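Local coordinates for protein cryptic loci regulator 2 (Schizosaccharomyces pombe 972h-, PDB 5IKJ) that is required for deacetylation and transcriptional silencing at the mating-type region and centromere, for nucleosome positioning at heterochromatic loci and for silencing by the SHREC complex, at residues R178-V183 with C206-G211; W19-S24 with Y172-G177; L42-H47 with Q152-D157. All blocks are in the same frame, centred on the assembly; numbering follows the deposited sequence.

Contact 1. Residues R178-V183 with C206-G211; sequences RPFRSV and CVLCSG. With ZN (zinc ion), chain C.
The zinc site of this protein, built from three cysteines and one histidine, borders here on F180, whose ring meets the metal ligand C206 at its edge and L208 over one face. C206 and C209 form a CxxC pair, the first just before the short helix 207-210 and the second within it, and each SG lies 2.4 Å from the zinc ion; H189 and C204 complete the site. C206 precedes the helix as its N-cap, and its SG also accepts a hydrogen bond from C209 N at 3.4 Å, so one sulfur both binds the metal and caps the helix. The same sulfur approaches F180 in the plane of the ring, with C206 SG 3.7 Å from F180 CE1, a sulfur-aromatic contact made at the rim. L208 supplies the other half of the packing. Its CD1 is anti to CA (chi2 -179°), which carries this methyl over the middle of the phenyl group in a CH-pi contact, 3.6 Å from the centroid of the F180 ring and only 10° off its normal. That methyl also rests against the carbonyl of the loop, L208 CD1 to R178 O being 3.4 Å, while the second branch, L208 CD2, lies 3.8 Å from R178 CB. The contact thus joins the loop between strand 168-172 and helix 183-195 to the zinc-bearing helix 207-210: P179 packs back on W170 and Y172 of the strand, F180 keeps backbone hydrogen bonding with L171, and V207 reaches D185 on helix 183-195.

Contact 2. Residues W19-S24 with Y172-G177; sequences WSDGRS and YGHPSG
D21 and P175 meet at about a right angle, the carboxylate of the aspartate set against the CG-CD side of the proline ring. CG of D21 stands between its own backbone N and carbonyl carbon (chi1 69°), and from there the carboxylate brings D21 OD2 to 3.3 Å from P175 CD. P175 CG lies nearly as close, 3.5 Å from D21 OD2, and it also touches the backbone, at 3.7 Å from D21 O. The proline is turned so that P175 CD sits 3.4 Å above the plane of the H174 ring, offset toward its rim, and the imidazole is further steadied by S176 N, which donates to H174 ND1 at 3.2 Å from a position tilted out of the ring plane. Next to these side chains the backbones come together at two glycines. R23 N donates to G173 O at 2.9 Å, and G22 CA adds a CA-H...O contact to the same oxygen at 3.3 Å. G173 has backbone angles that would jam a CB against the preceding carbonyl. R23 brings its CD loosely alongside P175, and its charged end forms a salt bridge with D25. Both carboxylate oxygens of D21 have further partners: OD1 bonds Y151 OH and OD2 bonds H189 NE2. An alanine here would probably leave H189 NE2 and Y151 OH without these mates and open a gap beside the P175 ring. Because H189 holds the zinc ion through ND1, D21 is a second-shell residue that probably helps to orient this metal ligand, and its carboxylate probably polarises that imidazole and strengthens it as a donor to the metal.

Contact 3. Residues L42-H47 with Q152-D157; sequences LKPLPH and QLYQRD
L42 and R156 face each other as a non-hydrogen-bonded pair of two antiparallel strands, and the leucine can be followed outward from the backbone. Its CB lies beside the tyrosine of the partner strand, L42 CB to Y154 CD2 being 4.1 Å. CG is anti to the carbonyl carbon (chi1 -77°), and beyond it the two methyls part. L42 CD2 presses on the aliphatic stem of R156, 3.4 Å from both R156 CB and R156 CG, and is 4.0 Å from Y154 CB. The other methyl, L42 CD1, reaches toward Y172, a residue of strand 168-172. P44 extends this face, its CG packing on Y154 CE2. Lacking an N-H, the proline falls in another non-hydrogen-bonded pair, with Y154, where the strands require none. Between these pairs K43 and Q155 exchange both backbone bonds, K43 N to Q155 O at 2.8 Å and Q155 N to K43 O at 2.8 Å. A further bond joins L45 N to L153 O at 3.1 Å. Past it a water takes over, donating to L45 O and Q152 OE1 and accepting from L153 N. L45 lies against L153, its CD1 3.8 Å from L153 CD2, and both touch helix 50-67, where K51 also bonds Q155 OE1. The arrangement is that of an edge strand in a small antiparallel sheet: 42-44 is outermost, 152-156 is central, and strand 168-172 completes the three.

Contact 1 sets buried F180 and C206 beside the zinc; contact 2 pairs buried G173 and H174 with exposed R23 and P175; contact 3 has buried L45, L153, Y154 and Q155 beside exposed K43 and P44 on an edge strand. Contacts 1 and 2 serve the zinc site differently, the first with two metal ligands and apolar and sulfur-aromatic packing, the second with a polar second shell. They meet directly, H174 lying against L208, C209 and F180. Contact 3, about 16 Å between centres from either, is sheet pairing by backbone hydrogen bonds and apolar packing, including the ring of Y154. Y172 joins it to contact 2, pairing with Q152 and packing on Y154.

Contact 1. Residues R178-V183 with C206-G211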
loop_
_atom_site.group_PDB
_atom_site.type_symbol
_atom_site.label_atom_id
_atom_site.label_comp_id
_atom_site.label_asym_id
_atom_site.label_seq_id
_atom_site.Cartn_x
_atom_site.Cartn_y
_atom_site.Cartn_z
ATOM N N ARG A 178 -32.902 7.730 8.369
ATOM C CA ARG A 178 -32.247 8.956 8.781
ATOM C C ARG A 178 -31.515 9.600 7.610
ATOM O O ARG A 178 -31.068 8.910 6.690
ATOM C CB ARG A 178 -31.254 8.681 9.913
ATOM C CG ARG A 178 -31.925 8.243 11.198
ATOM C CD ARG A 178 -30.922 7.945 12.291
ATOM N NE ARG A 178 -31.573 7.358 13.458
ATOM C CZ ARG A 178 -31.038 7.306 14.673
ATOM N NH1 ARG A 178 -29.835 7.819 14.900
ATOM N NH2 ARG A 178 -31.712 6.747 15.668
ATOM N N PRO A 179 -31.385 10.923 7.619
ATOM C CA PRO A 179 -30.684 11.606 6.531
ATOM C C PRO A 179 -29.181 11.645 6.746
ATOM O O PRO A 179 -28.685 11.574 7.871
ATOM C CB PRO A 179 -31.269 13.022 6.581
ATOM C CG PRO A 179 -31.578 13.223 8.030
ATOM C CD PRO A 179 -31.993 11.876 8.565
ATOM N N PHE A 180 -28.456 11.753 5.635
ATOM C CA PHE A 180 -27.063 12.187 5.658
ATOM C C PHE A 180 -27.069 13.711 5.652
ATOM O O PHE A 180 -27.469 14.330 4.659
ATOM C CB PHE A 180 -26.284 11.643 4.463
ATOM C CG PHE A 180 -26.020 10.162 4.520
ATOM C CD1 PHE A 180 -24.971 9.657 5.271
ATOM C CD2 PHE A 180 -26.805 9.277 3.799
ATOM C CE1 PHE A 180 -24.719 8.297 5.315
ATOM C CE2 PHE A 180 -26.558 7.916 3.838
ATOM C CZ PHE A 180 -25.515 7.425 4.595
ATOM N N ARG A 181 -26.637 14.319 6.754
ATOM C CA ARG A 181 -26.759 15.760 6.924
ATOM C C ARG A 181 -25.625 16.539 6.271
ATOM O O ARG A 181 -25.655 17.774 6.283
ATOM C CB ARG A 181 -26.841 16.099 8.413
ATOM C CG ARG A 181 -27.907 15.301 9.141
ATOM C CD ARG A 181 -28.256 15.910 10.481
ATOM N NE ARG A 181 -29.235 15.101 11.202
ATOM C CZ ARG A 181 -29.949 15.530 12.238
ATOM N NH1 ARG A 181 -29.807 16.771 12.684
ATOM N NH2 ARG A 181 -30.814 14.715 12.825
ATOM N N SER A 182 -24.637 15.855 5.701
ATOM C CA SER A 182 -23.585 16.505 4.936
ATOM C C SER A 182 -23.186 15.592 3.788
ATOM O O SER A 182 -23.354 14.372 3.859
ATOM C CB SER A 182 -22.358 16.823 5.801
ATOM O OG SER A 182 -21.587 15.660 6.041
ATOM N N VAL A 183 -22.663 16.198 2.720
ATOM C CA VAL A 183 -22.155 15.409 1.602
ATOM C C VAL A 183 -21.010 14.522 2.062
ATOM O O VAL A 183 -20.781 13.445 1.497
ATOM C CB VAL A 183 -21.722 16.337 0.449
ATOM C CG1 VAL A 183 -20.575 17.246 0.887
ATOM C CG2 VAL A 183 -21.331 15.523 -0.776
ATOM N N CYS A 206 -19.859 4.442 7.021
ATOM C CA CYS A 206 -20.660 5.648 7.151
ATOM C C CYS A 206 -21.348 5.692 8.513
ATOM O O CYS A 206 -21.481 4.682 9.208
ATOM C CB CYS A 206 -21.698 5.732 6.031
ATOM S SG CYS A 206 -23.318 5.050 6.449
ATOM N N VAL A 207 -21.807 6.890 8.881
ATOM C CA VAL A 207 -22.320 7.112 10.229
ATOM C C VAL A 207 -23.612 6.341 10.455
ATOM O O VAL A 207 -23.893 5.904 11.578
ATOM C CB VAL A 207 -22.530 8.617 10.488
ATOM C CG1 VAL A 207 -22.753 8.870 11.975
ATOM C CG2 VAL A 207 -21.345 9.435 9.983
ATOM N N LEU A 208 -24.420 6.155 9.409
ATOM C CA LEU A 208 -25.736 5.555 9.588
ATOM C C LEU A 208 -25.677 4.034 9.649
ATOM O O LEU A 208 -26.566 3.410 10.239
ATOM C CB LEU A 208 -26.671 6.008 8.464
ATOM C CG LEU A 208 -26.936 7.516 8.386
ATOM C CD1 LEU A 208 -27.902 7.828 7.253
ATOM C CD2 LEU A 208 -27.475 8.065 9.702
ATOM N N CYS A 209 -24.652 3.420 9.059
ATOM C CA CYS A 209 -24.464 1.980 9.180
ATOM C C CYS A 209 -23.595 1.603 10.369
ATOM O O CYS A 209 -23.750 0.504 10.914
ATOM C CB CYS A 209 -23.829 1.414 7.904
ATOM S SG CYS A 209 -24.715 1.813 6.379
ATOM N N SER A 210 -22.691 2.491 10.789
ATOM C CA SER A 210 -21.707 2.170 11.812
ATOM C C SER A 210 -21.932 2.879 13.139
ATOM O O SER A 210 -21.399 2.425 14.155
ATOM C CB SER A 210 -20.296 2.511 11.308
ATOM O OG SER A 210 -19.943 1.701 10.201
ATOM N N GLY A 211 -22.698 3.966 13.160
ATOM C CA GLY A 211 -22.884 4.729 14.379
ATOM C C GLY A 211 -21.579 5.093 15.057
ATOM O O GLY A 211 -20.748 5.798 14.476
HETATM ZN ZN ZN C . -23.302 3.137 5.032
#

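Contact 2. Residues W19-S24 with Y172-G177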
loop_
_atom_site.group_PDB
_atom_site.type_symbol
_atom_site.label_atom_id
_atom_site.label_comp_id
_atom_site.label_asym_id
_atom_site.label_seq_id
_atom_site.Cartn_x
_atom_site.Cartn_y
_atom_site.Cartn_z
ATOM N N TRP A 19 -26.120 -0.288 -8.381
ATOM C CA TRP A 19 -27.190 -0.696 -7.484
ATOM C C TRP A 19 -27.318 0.321 -6.357
ATOM O O TRP A 19 -26.411 1.118 -6.104
ATOM C CB TRP A 19 -26.942 -2.099 -6.910
ATOM C CG TRP A 19 -26.115 -2.108 -5.663
ATOM C CD1 TRP A 19 -24.760 -1.970 -5.574
ATOM C CD2 TRP A 19 -26.591 -2.275 -4.321
ATOM N NE1 TRP A 19 -24.364 -2.036 -4.259
ATOM C CE2 TRP A 19 -25.469 -2.222 -3.471
ATOM C CE3 TRP A 19 -27.856 -2.460 -3.758
ATOM C CZ2 TRP A 19 -25.575 -2.350 -2.087
ATOM C CZ3 TRP A 19 -27.959 -2.585 -2.384
ATOM C CH2 TRP A 19 -26.826 -2.529 -1.566
ATOM N N SER A 20 -28.462 0.278 -5.676
ATOM C CA SER A 20 -28.761 1.230 -4.617
ATOM C C SER A 20 -29.655 0.572 -3.577
ATOM O O SER A 20 -30.595 -0.149 -3.920
ATOM C CB SER A 20 -29.447 2.485 -5.173
ATOM O OG SER A 20 -30.076 3.221 -4.139
ATOM N N ASP A 21 -29.352 0.828 -2.305
ATOM C CA ASP A 21 -30.186 0.394 -1.194
ATOM C C ASP A 21 -31.230 1.436 -0.810
ATOM O O ASP A 21 -31.930 1.256 0.193
ATOM C CB ASP A 21 -29.312 0.070 0.022
ATOM C CG ASP A 21 -28.665 1.306 0.620
ATOM O OD1 ASP A 21 -28.468 2.296 -0.119
ATOM O OD2 ASP A 21 -28.353 1.290 1.828
ATOM N N GLY A 22 -31.352 2.512 -1.584
ATOM C CA GLY A 22 -32.256 3.583 -1.213
ATOM C C GLY A 22 -33.696 3.117 -1.134
ATOM O O GLY A 22 -34.131 2.231 -1.871
ATOM N N ARG A 23 -34.445 3.733 -0.219
ATOM C CA ARG A 23 -35.860 3.440 -0.030
ATOM C C ARG A 23 -36.639 4.741 -0.139
ATOM O O ARG A 23 -36.438 5.659 0.663
ATOM C CB ARG A 23 -36.115 2.768 1.322
ATOM C CG ARG A 23 -35.394 1.440 1.484
ATOM C CD ARG A 23 -36.006 0.578 2.579
ATOM N NE ARG A 23 -36.857 -0.476 2.027
ATOM C CZ ARG A 23 -38.177 -0.569 2.183
ATOM N NH1 ARG A 23 -38.851 0.325 2.896
ATOM N NH2 ARG A 23 -38.832 -1.577 1.623
ATOM N N SER A 24 -37.526 4.816 -1.134
ATOM C CA SER A 24 -38.290 6.038 -1.362
ATOM C C SER A 24 -39.119 6.425 -0.144
ATOM O O SER A 24 -39.341 7.616 0.098
ATOM C CB SER A 24 -39.197 5.864 -2.580
ATOM O OG SER A 24 -40.157 4.845 -2.357
ATOM N N TYR A 172 -31.945 12.019 2.123
ATOM C CA TYR A 172 -32.709 10.892 2.637
ATOM C C TYR A 172 -32.646 9.721 1.660
ATOM O O TYR A 172 -32.280 9.871 0.492
ATOM C CB TYR A 172 -34.167 11.286 2.879
ATOM C CG TYR A 172 -34.401 12.106 4.132
ATOM C CD1 TYR A 172 -34.225 13.484 4.129
ATOM C CD2 TYR A 172 -34.817 11.503 5.312
ATOM C CE1 TYR A 172 -34.447 14.237 5.271
ATOM C CE2 TYR A 172 -35.041 12.246 6.458
ATOM C CZ TYR A 172 -34.854 13.613 6.430
ATOM O OH TYR A 172 -35.076 14.358 7.566
ATOM N N GLY A 173 -33.017 8.542 2.158
ATOM C CA GLY A 173 -33.007 7.337 1.351
ATOM C C GLY A 173 -32.416 6.143 2.072
ATOM O O GLY A 173 -32.730 4.995 1.747
ATOM N N HIS A 174 -31.567 6.402 3.059
ATOM C CA HIS A 174 -30.900 5.319 3.764
ATOM C C HIS A 174 -31.933 4.449 4.478
ATOM O O HIS A 174 -32.893 4.974 5.054
ATOM C CB HIS A 174 -29.894 5.880 4.769
ATOM C CG HIS A 174 -28.972 4.851 5.344
ATOM N ND1 HIS A 174 -29.269 4.137 6.484
ATOM C CD2 HIS A 174 -27.757 4.415 4.934
ATOM C CE1 HIS A 174 -28.277 3.308 6.754
ATOM N NE2 HIS A 174 -27.348 3.457 5.827
ATOM N N PRO A 175 -31.773 3.120 4.462
ATOM C CA PRO A 175 -32.804 2.251 5.059
ATOM C C PRO A 175 -33.145 2.580 6.503
ATOM O O PRO A 175 -34.271 2.303 6.940
ATOM C CB PRO A 175 -32.186 0.851 4.936
ATOM C CG PRO A 175 -31.257 0.946 3.784
ATOM C CD PRO A 175 -30.707 2.340 3.810
ATOM N N SER A 176 -32.215 3.155 7.266
ATOM C CA SER A 176 -32.493 3.482 8.659
ATOM C C SER A 176 -33.554 4.563 8.808
ATOM O O SER A 176 -34.051 4.771 9.921
ATOM C CB SER A 176 -31.209 3.929 9.362
ATOM O OG SER A 176 -30.769 5.187 8.876
ATOM N N GLY A 177 -33.915 5.249 7.725
ATOM C CA GLY A 177 -34.846 6.351 7.795
ATOM C C GLY A 177 -34.226 7.678 8.165
ATOM O O GLY A 177 -34.953 8.676 8.263
#

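Contact 3. Residues L42-H47 with Q152-D157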
loop_
_atom_site.group_PDB
_atom_site.type_symbol
_atom_site.label_atom_id
_atom_site.label_comp_id
_atom_site.label_asym_id
_atom_site.label_seq_id
_atom_site.Cartn_x
_atom_site.Cartn_y
_atom_site.Cartn_z
ATOM N N LEU A 42 -37.824 21.984 4.998
ATOM C CA LEU A 42 -37.021 21.241 4.036
ATOM C C LEU A 42 -37.464 21.609 2.629
ATOM O O LEU A 42 -38.664 21.622 2.332
ATOM C CB LEU A 42 -37.147 19.730 4.259
ATOM C CG LEU A 42 -36.360 19.132 5.428
ATOM C CD1 LEU A 42 -36.703 17.659 5.593
ATOM C CD2 LEU A 42 -34.865 19.305 5.225
ATOM N N LYS A 43 -36.497 21.903 1.771
ATOM C CA LYS A 43 -36.760 22.336 0.400
ATOM C C LYS A 43 -36.139 21.341 -0.571
ATOM O O LYS A 43 -34.898 21.239 -0.632
ATOM C CB LYS A 43 -36.195 23.738 0.176
ATOM C CG LYS A 43 -36.198 24.209 -1.267
ATOM C CD LYS A 43 -35.882 25.694 -1.338
ATOM C CE LYS A 43 -35.363 26.100 -2.705
ATOM N NZ LYS A 43 -35.279 27.581 -2.841
ATOM N N PRO A 44 -36.928 20.586 -1.337
ATOM C CA PRO A 44 -36.332 19.606 -2.255
ATOM C C PRO A 44 -35.434 20.272 -3.286
ATOM O O PRO A 44 -35.761 21.326 -3.835
ATOM C CB PRO A 44 -37.551 18.947 -2.913
ATOM C CG PRO A 44 -38.682 19.200 -1.981
ATOM C CD PRO A 44 -38.400 20.526 -1.352
ATOM N N LEU A 45 -34.291 19.640 -3.549
ATOM C CA LEU A 45 -33.359 20.100 -4.574
ATOM C C LEU A 45 -33.351 19.095 -5.720
ATOM O O LEU A 45 -32.690 18.049 -5.621
ATOM C CB LEU A 45 -31.950 20.267 -3.996
ATOM C CG LEU A 45 -31.758 21.353 -2.931
ATOM C CD1 LEU A 45 -30.292 21.449 -2.539
ATOM C CD2 LEU A 45 -32.268 22.709 -3.407
ATOM N N PRO A 46 -34.056 19.353 -6.819
ATOM C CA PRO A 46 -34.133 18.361 -7.896
ATOM C C PRO A 46 -32.830 18.276 -8.676
ATOM O O PRO A 46 -31.885 19.040 -8.469
ATOM C CB PRO A 46 -35.276 18.881 -8.768
ATOM C CG PRO A 46 -35.225 20.355 -8.580
ATOM C CD PRO A 46 -34.831 20.565 -7.141
ATOM N N HIS A 47 -32.800 17.312 -9.600
ATOM C CA HIS A 47 -31.615 17.087 -10.422
ATOM C C HIS A 47 -31.133 18.374 -11.081
ATOM O O HIS A 47 -29.924 18.615 -11.180
ATOM C CB HIS A 47 -31.919 16.029 -11.487
ATOM C CG HIS A 47 -30.775 15.759 -12.414
ATOM N ND1 HIS A 47 -29.840 14.776 -12.178
ATOM C CD2 HIS A 47 -30.414 16.350 -13.579
ATOM C CE1 HIS A 47 -28.954 14.769 -13.158
ATOM N NE2 HIS A 47 -29.280 15.715 -14.020
ATOM N N GLN A 152 -33.053 11.255 -2.129
ATOM C CA GLN A 152 -33.608 12.579 -2.385
ATOM C C GLN A 152 -32.827 13.617 -1.593
ATOM O O GLN A 152 -32.616 13.454 -0.387
ATOM C CB GLN A 152 -35.094 12.634 -2.013
ATOM C CG GLN A 152 -35.781 13.941 -2.377
ATOM C CD GLN A 152 -35.840 14.177 -3.872
ATOM O OE1 GLN A 152 -35.305 15.166 -4.377
ATOM N NE2 GLN A 152 -36.494 13.272 -4.590
ATOM N N LEU A 153 -32.405 14.678 -2.274
ATOM C CA LEU A 153 -31.638 15.752 -1.658
ATOM C C LEU A 153 -32.562 16.883 -1.217
ATOM O O LEU A 153 -33.621 17.111 -1.806
ATOM C CB LEU A 153 -30.589 16.282 -2.638
ATOM C CG LEU A 153 -29.642 17.372 -2.135
ATOM C CD1 LEU A 153 -28.700 16.827 -1.073
ATOM C CD2 LEU A 153 -28.862 17.961 -3.300
ATOM N N TYR A 154 -32.146 17.592 -0.168
ATOM C CA TYR A 154 -32.944 18.673 0.396
ATOM C C TYR A 154 -32.029 19.775 0.909
ATOM O O TYR A 154 -30.880 19.526 1.281
ATOM C CB TYR A 154 -33.829 18.191 1.552
ATOM C CG TYR A 154 -34.867 17.165 1.170
ATOM C CD1 TYR A 154 -34.533 15.823 1.051
ATOM C CD2 TYR A 154 -36.186 17.535 0.948
ATOM C CE1 TYR A 154 -35.480 14.881 0.710
ATOM C CE2 TYR A 154 -37.140 16.599 0.605
ATOM C CZ TYR A 154 -36.782 15.273 0.487
ATOM O OH TYR A 154 -37.731 14.337 0.145
ATOM N N GLN A 155 -32.559 20.996 0.926
ATOM C CA GLN A 155 -31.960 22.110 1.650
ATOM C C GLN A 155 -32.761 22.342 2.925
ATOM O O GLN A 155 -33.990 22.448 2.876
ATOM C CB GLN A 155 -31.949 23.384 0.803
ATOM C CG GLN A 155 -31.119 24.515 1.401
ATOM C CD GLN A 155 -31.113 25.764 0.538
ATOM O OE1 GLN A 155 -30.157 26.022 -0.192
ATOM N NE2 GLN A 155 -32.181 26.552 0.625
ATOM N N ARG A 156 -32.070 22.411 4.060
ATOM C CA ARG A 156 -32.715 22.654 5.344
ATOM C C ARG A 156 -32.176 23.940 5.950
ATOM O O ARG A 156 -30.958 24.138 6.020
ATOM C CB ARG A 156 -32.497 21.498 6.322
ATOM C CG ARG A 156 -33.487 21.514 7.481
ATOM C CD ARG A 156 -33.214 20.404 8.480
ATOM N NE ARG A 156 -32.167 20.766 9.434
ATOM C CZ ARG A 156 -32.336 20.922 10.746
ATOM N NH1 ARG A 156 -31.299 21.250 11.505
ATOM N NH2 ARG A 156 -33.522 20.745 11.313
ATOM N N ASP A 157 -33.085 24.804 6.389
ATOM C CA ASP A 157 -32.710 26.009 7.108
ATOM C C ASP A 157 -32.401 25.676 8.562
ATOM O O ASP A 157 -33.002 24.779 9.159
ATOM C CB ASP A 157 -33.832 27.044 7.038
ATOM C CG ASP A 157 -34.217 27.389 5.614
ATOM O OD1 ASP A 157 -33.324 27.397 4.740
ATOM O OD2 ASP A 157 -35.413 27.648 5.367
HETATM O O HOH W 1 -32.723 15.295 -5.246
#